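Local coordinates for ribonucleoside-diphosphate reductase subunit beta (PDB 6ZJK), which probably serves as the iron-carrying R2 subunit of a class I ribonucleotide reductase, supporting the conversion of ribonucleoside diphosphates to deoxyribonucleoside diphosphates, at residues L103-I117 / I197-Y209. Residues are numbered along the deposited sequence; the frame is centred on the assembly and turned at random.
With FE (Fe (III) ion), chain H; FE (Fe (III) ion), chain G.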
ATOM      1  N   LEU A 103      10.954   6.049  16.207  1.00 34.62           N
ATOM      2  CA  LEU A 103      10.867   5.852  14.768  1.00 39.99           C
ATOM      3  C   LEU A 103       9.763   4.849  14.409  1.00 42.44           C
ATOM      4  O   LEU A 103       9.043   5.038  13.415  1.00 36.31           O
ATOM      5  CB  LEU A 103      12.224   5.400  14.224  1.00 38.86           C
ATOM      6  CG  LEU A 103      13.411   6.356  14.409  1.00 37.94           C
ATOM      7  CD1 LEU A 103      14.645   5.876  13.640  1.00 33.45           C
ATOM      8  CD2 LEU A 103      13.066   7.810  14.038  1.00 37.35           C
ATOM      9  N   ASN A 104       9.573   3.816  15.236  1.00 35.04           N
ATOM     10  CA  ASN A 104       8.494   2.853  14.995  1.00 35.49           C
ATOM     11  C   ASN A 104       7.133   3.524  15.088  1.00 36.32           C
ATOM     12  O   ASN A 104       6.207   3.175  14.349  1.00 38.44           O
ATOM     13  CB  ASN A 104       8.570   1.685  16.000  1.00 35.90           C
ATOM     14  CG  ASN A 104       7.602   0.535  15.655  1.00 42.90           C
ATOM     15  OD1 ASN A 104       7.658  -0.053  14.573  1.00 36.15           O
ATOM     16  ND2 ASN A 104       6.724   0.214  16.584  1.00 43.09           N
ATOM     17  N   PHE A 105       6.986   4.477  16.002  1.00 38.04           N
ATOM     18  CA  PHE A 105       5.764   5.264  16.039  1.00 38.26           C
ATOM     19  C   PHE A 105       5.592   6.072  14.750  1.00 39.69           C
ATOM     20  O   PHE A 105       4.479   6.156  14.210  1.00 39.40           O
ATOM     21  CB  PHE A 105       5.772   6.193  17.257  1.00 38.43           C
ATOM     22  CG  PHE A 105       4.821   7.342  17.124  1.00 48.26           C
ATOM     23  CD1 PHE A 105       3.496   7.202  17.513  1.00 44.93           C
ATOM     24  CD2 PHE A 105       5.237   8.555  16.564  1.00 44.29           C
ATOM     25  CE1 PHE A 105       2.613   8.263  17.374  1.00 48.46           C
ATOM     26  CE2 PHE A 105       4.359   9.601  16.412  1.00 42.50           C
ATOM     27  CZ  PHE A 105       3.050   9.465  16.820  1.00 49.89           C
ATOM     28  N   LEU A 106       6.669   6.619  14.207  1.00 35.14           N
ATOM     29  CA  LEU A 106       6.585   7.455  13.009  1.00 38.88           C
ATOM     30  C   LEU A 106       6.071   6.707  11.778  1.00 40.21           C
ATOM     31  O   LEU A 106       5.165   7.108  11.169  1.00 35.87           O
ATOM     32  CB  LEU A 106       7.892   8.160  12.730  1.00 35.45           C
ATOM     33  CG  LEU A 106       8.367   9.230  13.684  1.00 39.99           C
ATOM     34  CD1 LEU A 106       9.593   9.905  13.199  1.00 35.48           C
ATOM     35  CD2 LEU A 106       7.343  10.194  14.162  1.00 37.35           C
ATOM     36  N   ASP A 107       6.679   5.590  11.490  1.00 36.69           N
ATOM     37  CA  ASP A 107       6.290   4.772  10.408  1.00 42.50           C
ATOM     38  C   ASP A 107       4.895   4.174  10.631  1.00 40.48           C
ATOM     39  O   ASP A 107       4.192   4.006   9.705  1.00 40.68           O
ATOM     40  CB  ASP A 107       7.303   3.714  10.134  1.00 38.90           C
ATOM     41  CG  ASP A 107       8.529   4.229   9.425  1.00 48.06           C
ATOM     42  OD1 ASP A 107       8.451   4.893   8.417  1.00 45.10           O
ATOM     43  OD2 ASP A 107       9.603   3.926   9.848  1.00 46.07           O
ATOM     44  N   SER A 108       4.506   3.887  11.864  1.00 37.27           N
ATOM     45  CA  SER A 108       3.207   3.372  12.121  1.00 39.56           C
ATOM     46  C   SER A 108       2.164   4.397  11.787  1.00 41.37           C
ATOM     47  O   SER A 108       1.218   4.084  11.184  1.00 36.33           O
ATOM     48  CB  SER A 108       3.061   2.860  13.557  1.00 41.64           C
ATOM     49  OG  SER A 108       3.771   1.683  13.747  1.00 36.56           O
ATOM     50  N   VAL A 109       2.349   5.640  12.175  1.00 36.70           N
ATOM     51  CA  VAL A 109       1.358   6.635  11.853  1.00 43.50           C
ATOM     52  C   VAL A 109       1.365   6.993  10.366  1.00 44.12           C
ATOM     53  O   VAL A 109       0.396   7.361   9.860  1.00 39.89           O
ATOM     54  CB  VAL A 109       1.393   7.913  12.665  1.00 45.59           C
ATOM     55  CG1 VAL A 109       1.089   7.675  14.097  1.00 43.90           C
ATOM     56  CG2 VAL A 109       2.676   8.620  12.512  1.00 42.36           C
ATOM     57  N   GLN A 110       2.485   6.851   9.707  1.00 40.36           N
ATOM     58  CA  GLN A 110       2.574   7.089   8.299  1.00 42.63           C
ATOM     59  C   GLN A 110       1.720   6.022   7.630  1.00 46.12           C
ATOM     60  O   GLN A 110       0.932   6.327   6.813  1.00 46.05           O
ATOM     61  CB  GLN A 110       3.993   6.999   7.816  1.00 37.39           C
ATOM     62  CG  GLN A 110       4.866   8.180   8.131  1.00 41.41           C
ATOM     63  CD  GLN A 110       4.393   9.447   7.534  1.00 50.52           C
ATOM     64  OE1 GLN A 110       3.549  10.102   8.065  1.00 46.19           O
ATOM     65  NE2 GLN A 110       4.942   9.786   6.407  1.00 46.39           N
ATOM     66  N   SER A 111       1.815   4.771   8.047  1.00 36.87           N
ATOM     67  CA  SER A 111       1.032   3.665   7.499  1.00 42.12           C
ATOM     68  C   SER A 111      -0.468   3.820   7.666  1.00 49.29           C
ATOM     69  O   SER A 111      -1.217   3.334   6.895  1.00 40.83           O
ATOM     70  CB  SER A 111       1.440   2.348   8.111  1.00 47.02           C
ATOM     71  OG  SER A 111       2.721   1.997   7.804  1.00 45.68           O
ATOM     72  N   GLU A 112      -0.893   4.493   8.701  1.00 45.34           N
ATOM     73  CA  GLU A 112      -2.247   4.744   8.929  1.00 45.91           C
ATOM     74  C   GLU A 112      -2.742   6.007   8.291  1.00 48.44           C
ATOM     75  O   GLU A 112      -3.862   6.062   7.930  1.00 52.68           O
ATOM     76  CB  GLU A 112      -2.481   4.887  10.405  1.00 49.43           C
ATOM     77  CG  GLU A 112      -2.383   3.611  11.170  1.00 50.79           C
ATOM     78  CD  GLU A 112      -3.568   2.739  10.990  1.00 55.18           C
ATOM     79  OE1 GLU A 112      -3.391   1.549  11.126  1.00 53.97           O
ATOM     80  OE2 GLU A 112      -4.655   3.244  10.740  1.00 58.13           O
ATOM     81  N   ASN A 113      -1.925   7.029   8.188  1.00 42.86           N
ATOM     82  CA  ASN A 113      -2.373   8.289   7.646  1.00 47.72           C
ATOM     83  C   ASN A 113      -2.319   8.460   6.132  1.00 53.23           C
ATOM     84  O   ASN A 113      -3.138   9.110   5.600  1.00 45.72           O
ATOM     85  CB  ASN A 113      -1.608   9.430   8.254  1.00 52.77           C
ATOM     86  CG  ASN A 113      -2.187  10.754   7.920  1.00 54.02           C
ATOM     87  OD1 ASN A 113      -3.330  11.012   8.199  1.00 55.85           O
ATOM     88  ND2 ASN A 113      -1.404  11.596   7.343  1.00 48.24           N
ATOM     89  N   LEU A 114      -1.304   7.932   5.493  1.00 46.77           N
ATOM     90  CA  LEU A 114      -1.170   8.030   4.065  1.00 47.97           C
ATOM     91  C   LEU A 114      -2.437   7.678   3.271  1.00 46.75           C
ATOM     92  O   LEU A 114      -2.752   8.347   2.341  1.00 47.39           O
ATOM     93  CB  LEU A 114       0.003   7.207   3.588  1.00 40.36           C
ATOM     94  CG  LEU A 114       1.330   7.824   3.925  1.00 47.27           C
ATOM     95  CD1 LEU A 114       2.492   7.025   3.454  1.00 42.72           C
ATOM     96  CD2 LEU A 114       1.387   9.233   3.416  1.00 48.22           C
ATOM     97  N   PRO A 115      -3.149   6.642   3.677  1.00 46.58           N
ATOM     98  CA  PRO A 115      -4.340   6.338   2.907  1.00 47.51           C
ATOM     99  C   PRO A 115      -5.422   7.338   3.081  1.00 58.40           C
ATOM    100  O   PRO A 115      -6.349   7.350   2.339  1.00 57.19           O
ATOM    101  CB  PRO A 115      -4.794   5.033   3.473  1.00 47.50           C
ATOM    102  CG  PRO A 115      -3.612   4.424   4.019  1.00 47.79           C
ATOM    103  CD  PRO A 115      -2.666   5.479   4.410  1.00 47.07           C
ATOM    104  N   ASN A 116      -5.306   8.177   4.078  1.00 51.87           N
ATOM    105  CA  ASN A 116      -6.312   9.167   4.304  1.00 56.07           C
ATOM    106  C   ASN A 116      -6.050  10.378   3.463  1.00 53.82           C
ATOM    107  O   ASN A 116      -6.932  11.130   3.148  1.00 54.35           O
ATOM    108  CB  ASN A 116      -6.311   9.550   5.758  1.00 56.55           C
ATOM    109  CG  ASN A 116      -7.202   8.684   6.564  1.00 68.61           C
ATOM    110  OD1 ASN A 116      -7.169   7.478   6.459  1.00 70.74           O
ATOM    111  ND2 ASN A 116      -8.009   9.305   7.385  1.00 77.45           N
ATOM    112  N   ILE A 117      -4.820  10.553   3.104  1.00 46.71           N
ATOM    113  CA  ILE A 117      -4.489  11.630   2.296  1.00 52.85           C
ATOM    114  C   ILE A 117      -4.806  11.182   0.908  1.00 53.38           C
ATOM    115  O   ILE A 117      -5.473  11.855   0.196  1.00 55.34           O
ATOM    116  CB  ILE A 117      -3.031  11.948   2.458  1.00 50.99           C
ATOM    117  CG1 ILE A 117      -2.873  12.847   3.652  1.00 54.46           C
ATOM    118  CG2 ILE A 117      -2.489  12.615   1.235  1.00 43.47           C
ATOM    119  CD1 ILE A 117      -1.458  13.042   4.049  1.00 51.86           C
ATOM    120  N   ILE A 197      -0.106  17.961   4.826  1.00 44.22           N
ATOM    121  CA  ILE A 197       0.840  17.643   3.811  1.00 41.94           C
ATOM    122  C   ILE A 197       2.180  18.158   4.227  1.00 41.70           C
ATOM    123  O   ILE A 197       3.145  17.526   4.078  1.00 42.89           O
ATOM    124  CB  ILE A 197       0.447  18.251   2.453  1.00 45.36           C
ATOM    125  CG1 ILE A 197      -0.867  17.684   1.950  1.00 49.87           C
ATOM    126  CG2 ILE A 197       1.540  18.058   1.448  1.00 38.55           C
ATOM    127  CD1 ILE A 197      -0.818  16.301   1.447  1.00 50.18           C
ATOM    128  N   MET A 198       2.205  19.331   4.796  1.00 42.78           N
ATOM    129  CA  MET A 198       3.432  19.932   5.247  1.00 45.85           C
ATOM    130  C   MET A 198       3.984  19.146   6.438  1.00 41.35           C
ATOM    131  O   MET A 198       5.131  18.962   6.545  1.00 39.27           O
ATOM    132  CB  MET A 198       3.205  21.432   5.501  1.00 43.09           C
ATOM    133  CG  MET A 198       4.387  22.290   5.839  1.00 47.93           C
ATOM    134  SD  MET A 198       5.756  22.380   4.772  1.00 44.81           S
ATOM    135  CE  MET A 198       6.987  22.992   5.839  1.00 44.91           C
ATOM    136  N   ALA A 199       3.115  18.636   7.283  1.00 42.82           N
ATOM    137  CA  ALA A 199       3.522  17.811   8.414  1.00 39.79           C
ATOM    138  C   ALA A 199       4.281  16.585   7.958  1.00 44.71           C
ATOM    139  O   ALA A 199       5.314  16.277   8.466  1.00 42.95           O
ATOM    140  CB  ALA A 199       2.335  17.412   9.192  1.00 43.62           C
ATOM    141  N   ASN A 200       3.748  15.893   6.971  1.00 41.30           N
ATOM    142  CA  ASN A 200       4.408  14.779   6.392  1.00 36.53           C
ATOM    143  C   ASN A 200       5.776  15.109   5.927  1.00 39.03           C
ATOM    144  O   ASN A 200       6.661  14.384   6.153  1.00 40.74           O
ATOM    145  CB  ASN A 200       3.667  14.394   5.148  1.00 44.83           C
ATOM    146  CG  ASN A 200       2.918  13.141   5.284  1.00 52.49           C
ATOM    147  OD1 ASN A 200       3.479  12.101   5.251  1.00 58.72           O
ATOM    148  ND2 ASN A 200       1.633  13.245   5.425  1.00 51.24           N
ATOM    149  N   TYR A 201       5.919  16.201   5.187  1.00 40.39           N
ATOM    150  CA  TYR A 201       7.192  16.641   4.645  1.00 40.44           C
ATOM    151  C   TYR A 201       8.199  16.863   5.762  1.00 39.23           C
ATOM    152  O   TYR A 201       9.287  16.436   5.692  1.00 38.43           O
ATOM    153  CB  TYR A 201       6.996  17.880   3.741  1.00 41.46           C
ATOM    154  CG  TYR A 201       8.212  18.406   3.052  1.00 43.78           C
ATOM    155  CD1 TYR A 201       8.962  17.618   2.278  1.00 41.88           C
ATOM    156  CD2 TYR A 201       8.589  19.721   3.179  1.00 46.21           C
ATOM    157  CE1 TYR A 201      10.081  18.085   1.687  1.00 45.67           C
ATOM    158  CE2 TYR A 201       9.698  20.198   2.566  1.00 39.93           C
ATOM    159  CZ  TYR A 201      10.429  19.375   1.814  1.00 44.31           C
ATOM    160  OH  TYR A 201      11.523  19.751   1.213  1.00 36.56           O
ATOM    161  N   ILE A 202       7.776  17.499   6.821  1.00 38.54           N
ATOM    162  CA  ILE A 202       8.634  17.723   7.965  1.00 42.45           C
ATOM    163  C   ILE A 202       9.073  16.409   8.598  1.00 39.53           C
ATOM    164  O   ILE A 202      10.213  16.192   8.774  1.00 39.60           O
ATOM    165  CB  ILE A 202       7.951  18.601   8.989  1.00 42.78           C
ATOM    166  CG1 ILE A 202       7.896  20.021   8.485  1.00 40.64           C
ATOM    167  CG2 ILE A 202       8.684  18.542  10.297  1.00 39.87           C
ATOM    168  CD1 ILE A 202       6.875  20.861   9.154  1.00 40.25           C
ATOM    169  N   LEU A 203       8.123  15.526   8.819  1.00 42.28           N
ATOM    170  CA  LEU A 203       8.364  14.226   9.418  1.00 42.30           C
ATOM    171  C   LEU A 203       9.437  13.460   8.732  1.00 40.42           C
ATOM    172  O   LEU A 203      10.336  13.048   9.329  1.00 40.38           O
ATOM    173  CB  LEU A 203       7.090  13.434   9.505  1.00 39.57           C
ATOM    174  CG  LEU A 203       7.142  11.992  10.010  1.00 45.47           C
ATOM    175  CD1 LEU A 203       5.797  11.550  10.474  1.00 39.52           C
ATOM    176  CD2 LEU A 203       7.719  11.010   9.063  1.00 41.46           C
ATOM    177  N   GLU A 204       9.368  13.374   7.440  1.00 42.68           N
ATOM    178  CA  GLU A 204      10.320  12.660   6.646  1.00 39.38           C
ATOM    179  C   GLU A 204      11.629  13.331   6.396  1.00 42.03           C
ATOM    180  O   GLU A 204      12.617  12.698   6.332  1.00 41.31           O
ATOM    181  CB  GLU A 204       9.664  12.397   5.323  1.00 44.44           C
ATOM    182  CG  GLU A 204       8.331  11.716   5.533  1.00 50.37           C
ATOM    183  CD  GLU A 204       7.886  10.824   4.418  1.00 45.22           C
ATOM    184  OE1 GLU A 204       7.659  11.365   3.366  1.00 46.20           O
ATOM    185  OE2 GLU A 204       7.747   9.614   4.625  1.00 42.88           O
ATOM    186  N   GLY A 205      11.611  14.629   6.205  1.00 39.72           N
ATOM    187  CA  GLY A 205      12.829  15.351   5.907  1.00 37.16           C
ATOM    188  C   GLY A 205      13.586  15.847   7.112  1.00 40.51           C
ATOM    189  O   GLY A 205      14.719  16.317   6.963  1.00 38.73           O
ATOM    190  N   ILE A 206      12.993  15.762   8.308  1.00 34.84           N
ATOM    191  CA  ILE A 206      13.650  16.269   9.516  1.00 36.54           C
ATOM    192  C   ILE A 206      13.740  15.191  10.601  1.00 40.60           C
ATOM    193  O   ILE A 206      14.842  14.857  11.053  1.00 35.36           O
ATOM    194  CB  ILE A 206      12.929  17.512  10.053  1.00 33.53           C
ATOM    195  CG1 ILE A 206      12.926  18.628   8.988  1.00 38.77           C
ATOM    196  CG2 ILE A 206      13.609  18.010  11.350  1.00 40.00           C
ATOM    197  CD1 ILE A 206      14.314  19.116   8.593  1.00 36.15           C
ATOM    198  N   TYR A 207      12.595  14.630  11.020  1.00 36.71           N
ATOM    199  CA  TYR A 207      12.611  13.718  12.169  1.00 39.37           C
ATOM    200  C   TYR A 207      13.408  12.459  11.851  1.00 43.23           C
ATOM    201  O   TYR A 207      14.253  12.043  12.645  1.00 41.15           O
ATOM    202  CB  TYR A 207      11.186  13.346  12.614  1.00 44.86           C
ATOM    203  CG  TYR A 207      10.296  14.527  12.972  1.00 43.68           C
ATOM    204  CD1 TYR A 207      10.837  15.743  13.369  1.00 45.00           C
ATOM    205  CD2 TYR A 207       8.909  14.427  12.889  1.00 42.94           C
ATOM    206  CE1 TYR A 207      10.020  16.826  13.683  1.00 42.89           C
ATOM    207  CE2 TYR A 207       8.085  15.504  13.203  1.00 44.80           C
ATOM    208  CZ  TYR A 207       8.648  16.701  13.595  1.00 47.14           C
ATOM    209  OH  TYR A 207       7.848  17.782  13.912  1.00 45.09           O
ATOM    210  N   PHE A 208      13.234  11.949  10.657  1.00 39.76           N
ATOM    211  CA  PHE A 208      13.917  10.774  10.303  1.00 43.23           C
ATOM    212  C   PHE A 208      15.390  10.980  10.132  1.00 40.45           C
ATOM    213  O   PHE A 208      16.132  10.137  10.468  1.00 42.29           O
ATOM    214  CB  PHE A 208      13.267  10.048   9.113  1.00 36.09           C
ATOM    215  CG  PHE A 208      12.440   8.887   9.509  1.00 45.76           C
ATOM    216  CD1 PHE A 208      13.002   7.689   9.785  1.00 41.99           C
ATOM    217  CD2 PHE A 208      11.131   9.014   9.651  1.00 47.29           C
ATOM    218  CE1 PHE A 208      12.234   6.650  10.188  1.00 46.11           C
ATOM    219  CE2 PHE A 208      10.356   7.989  10.070  1.00 40.62           C
ATOM    220  CZ  PHE A 208      10.918   6.811  10.335  1.00 41.40           C
ATOM    221  N   TYR A 209      15.790  12.108   9.582  1.00 41.06           N
ATOM    222  CA  TYR A 209      17.195  12.425   9.352  1.00 44.35           C
ATOM    223  C   TYR A 209      17.936  12.556  10.664  1.00 38.24           C
ATOM    224  O   TYR A 209      19.025  12.180  10.770  1.00 41.63           O
ATOM    225  CB  TYR A 209      17.360  13.613   8.394  1.00 37.87           C
ATOM    226  CG  TYR A 209      17.289  13.175   6.969  1.00 37.88           C
ATOM    227  CD1 TYR A 209      16.103  12.937   6.378  1.00 36.91           C
ATOM    228  CD2 TYR A 209      18.406  12.960   6.249  1.00 43.85           C
ATOM    229  CE1 TYR A 209      16.021  12.501   5.089  1.00 41.38           C
ATOM    230  CE2 TYR A 209      18.342  12.529   4.957  1.00 42.72           C
ATOM    231  CZ  TYR A 209      17.130  12.296   4.398  1.00 45.09           C
ATOM    232  OH  TYR A 209      17.064  11.867   3.145  1.00 47.34           O
TER
HETATM  233 FE    FE H 404       9.693   5.261   6.629  0.76 48.13          FE
HETATM  234 FE    FE G 403       8.864   7.789   4.702  1.00 43.13          FE
HETATM  235  O   HOH W   1       0.874  10.923   6.413  1.00 56.21           O
HETATM  236  O   HOH W   2      10.515   6.398   4.665  0.70 38.53           O
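Asp107 and Phe208 meet beside the di-iron centre of the ferritin-like helical bundle typical of R2 proteins, where segments 103-117 and 197-209 run antiparallel, their N-to-C directions 167° apart. Each helix supplies a carboxylate: Asp107 OD1 binds one iron at 2.2 Å, and Glu204 OE2 binds the other at 2.1 Å. Water 2 links the two ions, and Glu137, His140, Glu238 and His241 complete the protein ligands. Asp107 OD2, hydrogen-bonded to Tyr144, also lies 3.2 Å from Phe208 CZ, the carboxylate and ring planes being 40° apart. A flat, apolar ring can slide between the leucines and this iron-bound carboxylate: Leu103 CD2 sits over one face, offset toward the rim, Leu203 CD2 lies at the edge, in plane, and Leu106 CB comes obliquely within 3.6 Å of Phe208 CE2. Farther along, Gln110 suits its place by donating through NE2 and accepting through OE1. Its NE2 is 3.0 Å from Asn200 OD1, which lies close to the Gln110 amide plane; a weak second bond runs to Glu204 OE2, an iron ligand. Asn200 is a knob among Gln110, Asn113, Leu114 and Ile117. Water 1 bridges the buried amides, donating to Gln110 OE1, also hydrogen-bonded to Tyr181 OH, and accepting from Asn113 ND2 and Asn200 ND2, each 2.6 Å from its oxygen.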